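Hypothetical protein AF1432 (Archaeoglobus fulgidus, PDB 1YNB) probably hydrolyses 2'-deoxyribonucleoside 5'-phosphates to the deoxyribonucleoside and phosphate, as a homodimeric, metal-dependent phosphatase of the HD-domain family. Local coordinates at residues Ile49-Ala54 with Glu62-Ala67; Ala67-Leu72 with Pro111-Val116. All blocks are in the same frame, centred on the assembly; numbering follows the deposited sequence.

Overall arrangement
Following the chain from its N terminus, helix 39-56 runs into a short turn and the chain comes back as helix 61-73. Interaction 1 closes this hairpin, pairing residues 49-54 with 62-67 across only seven intervening residues. Interaction 2 opens where interaction 1 ends: Ala-67 belongs to both, and residues 67-72 meet the loop 111-116, closing a longer excursion that includes helices 78-81 and 96-103. The two closures therefore stand in series, neither enclosing the other. Helix 61-73 is their common element, packed against both helix 39-56 and the loop leading into helix 117-135. A salt bridge from Lys-66 to Asp-115 joins the two contacts directly, and both also touch the second subunit.

Interaction 1. Residues Ile49-Ala54 with Glu62-Ala67; sequences IAFILA and EKACKA
Phe-51 has CG anti to its backbone N (chi1 179°), and its ring reaches helix 61-73, where CD1 lies 3.4 Å from CB of Ala-64. Cys-65 places its sulfur anti to its own carbonyl carbon (chi1 -69°), and SG comes up at the edge of the same ring, 3.9 Å from CE1 of Phe-51, in a sulfur-aromatic contact. The backbone N of Cys-65 also lies near the ring plane at the edge. Beside the ring, small residues let the two backbones close in: CB of Ala-54 rests 3.5 Å from CA of Ala-64, and CB of Ala-50 sits 3.7 Å from the carbonyl O of Ala-67. The axes of these antiparallel segments consequently approach to 7.5 Å at an angle of 149°. The Phe-51 ring further meets Phe-73 of the second subunit edge-to-face. An alanine in place of Phe-51 would probably open a gap beside Ala-64 and leave the sulfur of Cys-65 without this aromatic partner. No hydrogen bond crosses between the segments, so this alanine-lined helical hairpin of the HD domain is joined by apolar fit, with Phe-51 among the residues that carry it on to the second subunit.

Interaction 2. Residues Ala67-Leu72 with Pro111-Val116; sequences AATAAL and PDFSDV
The methyl group of Ala-70 sits over one face of the Phe-113 ring, its CB 3.9 Å from the ring centroid and 28° off the normal, a CH-pi contact. It is displaced toward the rim on the side where the ring joins its own chain, and the nearest ring atom is CG of Phe-113, 3.5 Å from CB of Ala-70. The same methyl is met by Val-116, whose CG2 approaches CB of Ala-70 to 3.6 Å. With CG1 anti to the carbonyl carbon (chi1 -68°), Val-116 has CG2 between its backbone N and carbonyl carbon, while CG1 and CB lie against Ala-67, with CB of Val-116 3.9 Å from CA of Ala-67. Ala-70 is thus the tightly packed centre, touched by both apolar side chains, Phe-113 and Val-116, that the loop lays on the helix. It lies near, without touching, a probable HD-type cluster of His-42, His-74, Asp-75 and Asp-124, to which no metal is bound here. The far end of the ring is looser: CZ of Phe-113 comes no nearer than 4.3 Å to CG2 of Thr-69, whose hydroxyl is instead hydrogen-bonded to the carbonyl O of Cys-65. The solvent side of the loop is polar, with Asp-112, Ser-114 and Asp-115 exposed; a weak hydrogen bond runs from OG of Ser-114 to OD2 of Asp-112. Within the loop, the backbone N of Val-116 bonds to O of Phe-113, a turn that brings both apolar side chains to the helix, with Val-116 at the N-cap position of helix 117-135. Dispersion and CH-pi contact therefore join the loop to the buried face of helix 61-73, while the salt bridge of Asp-115 with Lys-66 ties it to the same helix nearer the surface.

Interaction 1. Residues Ile49-Ala54 with Glu62-Ala67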
loop_
_atom_site.group_PDB
_atom_site.type_symbol
_atom_site.label_atom_id
_atom_site.label_comp_id
_atom_site.label_asym_id
_atom_site.label_seq_id
_atom_site.Cartn_x
_atom_site.Cartn_y
_atom_site.Cartn_z
ATOM N N ILE A 49 4.826 4.571 -14.770
ATOM C CA ILE A 49 5.436 3.959 -15.948
ATOM C C ILE A 49 5.520 4.944 -17.141
ATOM O O ILE A 49 6.515 4.932 -17.867
ATOM C CB ILE A 49 4.628 2.728 -16.392
ATOM C CG1 ILE A 49 4.827 1.629 -15.307
ATOM C CG2 ILE A 49 5.133 2.195 -17.741
ATOM C CD1 ILE A 49 3.886 0.354 -15.542
ATOM N N ALA A 50 4.476 5.752 -17.334
ATOM C CA ALA A 50 4.443 6.691 -18.465
ATOM C C ALA A 50 5.594 7.697 -18.321
ATOM O O ALA A 50 6.237 8.057 -19.314
ATOM C CB ALA A 50 3.109 7.397 -18.532
ATOM N N PHE A 51 5.849 8.117 -17.087
ATOM C CA PHE A 51 6.958 9.022 -16.751
ATOM C C PHE A 51 8.252 8.321 -17.192
ATOM O O PHE A 51 9.078 8.883 -17.921
ATOM C CB PHE A 51 6.972 9.249 -15.251
ATOM C CG PHE A 51 8.080 10.132 -14.773
ATOM C CD1 PHE A 51 7.983 11.520 -14.907
ATOM C CD2 PHE A 51 9.203 9.584 -14.171
ATOM C CE1 PHE A 51 9.003 12.359 -14.433
ATOM C CE2 PHE A 51 10.231 10.403 -13.694
ATOM C CZ PHE A 51 10.106 11.812 -13.836
ATOM N N ILE A 52 8.420 7.061 -16.772
ATOM C CA ILE A 52 9.602 6.302 -17.153
ATOM C C ILE A 52 9.755 6.153 -18.673
ATOM O O ILE A 52 10.871 6.302 -19.207
ATOM C CB ILE A 52 9.574 4.894 -16.522
ATOM C CG1 ILE A 52 9.803 4.999 -15.009
ATOM C CG2 ILE A 52 10.693 4.021 -17.114
ATOM C CD1 ILE A 52 9.490 3.679 -14.252
ATOM N N LEU A 53 8.667 5.829 -19.362
ATOM C CA LEU A 53 8.723 5.655 -20.822
ATOM C C LEU A 53 9.199 6.928 -21.518
ATOM O O LEU A 53 9.999 6.868 -22.452
ATOM C CB LEU A 53 7.359 5.269 -21.396
ATOM C CG LEU A 53 6.872 3.848 -21.041
ATOM C CD1 LEU A 53 5.521 3.590 -21.645
ATOM C CD2 LEU A 53 7.874 2.830 -21.518
ATOM N N ALA A 54 8.697 8.071 -21.065
ATOM C CA ALA A 54 9.089 9.343 -21.672
ATOM C C ALA A 54 10.562 9.594 -21.427
ATOM O O ALA A 54 11.297 9.888 -22.357
ATOM C CB ALA A 54 8.243 10.483 -21.095
ATOM N N GLU A 62 9.916 17.668 -18.079
ATOM C CA GLU A 62 8.630 18.338 -18.187
ATOM C C GLU A 62 7.707 17.504 -19.031
ATOM O O GLU A 62 6.506 17.395 -18.763
ATOM C CB GLU A 62 8.785 19.740 -18.806
ATOM C CG GLU A 62 9.927 20.540 -18.186
ATOM C CD GLU A 62 11.276 19.955 -18.564
ATOM O OE1 GLU A 62 12.132 19.709 -17.676
ATOM O OE2 GLU A 62 11.470 19.735 -19.778
ATOM N N LYS A 63 8.277 16.906 -20.064
ATOM C CA LYS A 63 7.518 16.064 -20.977
ATOM C C LYS A 63 7.102 14.769 -20.224
ATOM O O LYS A 63 5.990 14.289 -20.367
ATOM C CB LYS A 63 8.419 15.715 -22.181
ATOM C CG LYS A 63 7.695 15.456 -23.506
ATOM C CD LYS A 63 7.046 16.719 -24.103
ATOM C CE LYS A 63 8.034 17.899 -24.319
ATOM N NZ LYS A 63 9.147 17.660 -25.296
ATOM N N ALA A 64 8.025 14.215 -19.450
ATOM C CA ALA A 64 7.759 12.989 -18.676
ATOM C C ALA A 64 6.628 13.268 -17.663
ATOM O O ALA A 64 5.710 12.457 -17.508
ATOM C CB ALA A 64 9.015 12.557 -17.971
ATOM N N CYS A 65 6.681 14.419 -16.986
ATOM C CA CYS A 65 5.637 14.774 -16.016
ATOM C C CYS A 65 4.281 14.930 -16.700
ATOM O O CYS A 65 3.227 14.656 -16.135
ATOM C CB CYS A 65 6.007 16.080 -15.300
ATOM S SG CYS A 65 7.353 15.932 -14.244
ATOM N N LYS A 66 4.275 15.376 -17.946
ATOM C CA LYS A 66 3.009 15.534 -18.642
ATOM C C LYS A 66 2.409 14.172 -19.041
ATOM O O LYS A 66 1.182 13.981 -19.140
ATOM C CB LYS A 66 3.231 16.371 -19.902
ATOM C CG LYS A 66 1.985 16.644 -20.689
ATOM C CD LYS A 66 2.312 17.683 -21.786
ATOM C CE LYS A 66 1.075 18.157 -22.498
ATOM N NZ LYS A 66 1.504 19.064 -23.621
ATOM N N ALA A 67 3.297 13.243 -19.326
ATOM C CA ALA A 67 2.861 11.919 -19.723
ATOM C C ALA A 67 2.250 11.244 -18.485
ATOM O O ALA A 67 1.246 10.549 -18.596
ATOM C CB ALA A 67 4.043 11.133 -20.247
#

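Interaction 2. Residues Ala67-Leu72 with Pro111-Val116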
loop_
_atom_site.group_PDB
_atom_site.type_symbol
_atom_site.label_atom_id
_atom_site.label_comp_id
_atom_site.label_asym_id
_atom_site.label_seq_id
_atom_site.Cartn_x
_atom_site.Cartn_y
_atom_site.Cartn_z
ATOM N N ALA A 67 3.297 13.243 -19.326
ATOM C CA ALA A 67 2.861 11.919 -19.723
ATOM C C ALA A 67 2.250 11.244 -18.485
ATOM O O ALA A 67 1.246 10.549 -18.596
ATOM C CB ALA A 67 4.043 11.133 -20.247
ATOM N N ALA A 68 2.884 11.422 -17.350
ATOM C CA ALA A 68 2.375 10.837 -16.107
ATOM C C ALA A 68 1.008 11.406 -15.789
ATOM O O ALA A 68 0.067 10.670 -15.474
ATOM C CB ALA A 68 3.342 11.092 -14.975
ATOM N N THR A 69 0.859 12.728 -15.913
ATOM C CA THR A 69 -0.419 13.347 -15.621
ATOM C C THR A 69 -1.503 12.875 -16.551
ATOM O O THR A 69 -2.630 12.602 -16.137
ATOM C CB THR A 69 -0.304 14.907 -15.698
ATOM O OG1 THR A 69 0.749 15.323 -14.841
ATOM C CG2 THR A 69 -1.579 15.559 -15.276
ATOM N N ALA A 70 -1.177 12.765 -17.832
ATOM C CA ALA A 70 -2.154 12.315 -18.788
ATOM C C ALA A 70 -2.604 10.891 -18.453
ATOM O O ALA A 70 -3.765 10.530 -18.657
ATOM C CB ALA A 70 -1.538 12.346 -20.211
ATOM N N ALA A 71 -1.677 10.085 -17.966
ATOM C CA ALA A 71 -2.016 8.705 -17.586
ATOM C C ALA A 71 -3.001 8.728 -16.410
ATOM O O ALA A 71 -3.903 7.872 -16.328
ATOM C CB ALA A 71 -0.748 7.945 -17.178
ATOM N N LEU A 72 -2.844 9.682 -15.492
ATOM C CA LEU A 72 -3.774 9.750 -14.355
ATOM C C LEU A 72 -5.200 10.024 -14.787
ATOM O O LEU A 72 -6.152 9.536 -14.165
ATOM C CB LEU A 72 -3.352 10.830 -13.375
ATOM C CG LEU A 72 -2.068 10.591 -12.613
ATOM C CD1 LEU A 72 -1.688 11.890 -11.861
ATOM C CD2 LEU A 72 -2.292 9.432 -11.612
ATOM N N PRO A 111 -6.560 20.578 -20.911
ATOM C CA PRO A 111 -5.200 20.533 -21.455
ATOM C C PRO A 111 -5.132 19.458 -22.529
ATOM O O PRO A 111 -5.897 18.485 -22.500
ATOM C CB PRO A 111 -4.349 20.171 -20.238
ATOM C CG PRO A 111 -5.155 20.704 -19.084
ATOM C CD PRO A 111 -6.551 20.289 -19.467
ATOM N N ASP A 112 -4.236 19.629 -23.493
ATOM C CA ASP A 112 -4.125 18.620 -24.527
ATOM C C ASP A 112 -2.970 17.688 -24.256
ATOM O O ASP A 112 -1.811 18.106 -24.082
ATOM C CB ASP A 112 -3.977 19.239 -25.907
ATOM C CG ASP A 112 -5.146 18.900 -26.800
ATOM O OD1 ASP A 112 -6.190 19.588 -26.687
ATOM O OD2 ASP A 112 -5.025 17.932 -27.588
ATOM N N PHE A 113 -3.312 16.410 -24.199
ATOM C CA PHE A 113 -2.328 15.384 -23.949
ATOM C C PHE A 113 -2.152 14.564 -25.221
ATOM O O PHE A 113 -1.712 13.423 -25.170
ATOM C CB PHE A 113 -2.780 14.477 -22.799
ATOM C CG PHE A 113 -3.025 15.202 -21.503
ATOM C CD1 PHE A 113 -2.026 15.972 -20.919
ATOM C CD2 PHE A 113 -4.242 15.072 -20.847
ATOM C CE1 PHE A 113 -2.228 16.602 -19.695
ATOM C CE2 PHE A 113 -4.459 15.699 -19.619
ATOM C CZ PHE A 113 -3.448 16.466 -19.040
ATOM N N SER A 114 -2.498 15.148 -26.366
ATOM C CA SER A 114 -2.337 14.439 -27.628
ATOM C C SER A 114 -0.876 14.104 -27.890
ATOM O O SER A 114 -0.575 13.072 -28.479
ATOM C CB SER A 114 -2.908 15.261 -28.787
ATOM O OG SER A 114 -4.292 14.976 -28.945
ATOM N N ASP A 115 0.036 14.941 -27.422
ATOM C CA ASP A 115 1.453 14.692 -27.639
ATOM C C ASP A 115 2.073 13.595 -26.786
ATOM O O ASP A 115 3.232 13.234 -27.001
ATOM C CB ASP A 115 2.262 15.968 -27.430
ATOM C CG ASP A 115 2.037 16.579 -26.073
ATOM O OD1 ASP A 115 0.893 16.488 -25.588
ATOM O OD2 ASP A 115 2.987 17.167 -25.493
ATOM N N VAL A 116 1.332 13.089 -25.796
ATOM C CA VAL A 116 1.867 12.030 -24.943
ATOM C C VAL A 116 0.931 10.833 -24.946
ATOM O O VAL A 116 1.110 9.892 -24.166
ATOM C CB VAL A 116 2.054 12.507 -23.454
ATOM C CG1 VAL A 116 3.153 13.542 -23.348
ATOM C CG2 VAL A 116 0.756 13.062 -22.912
#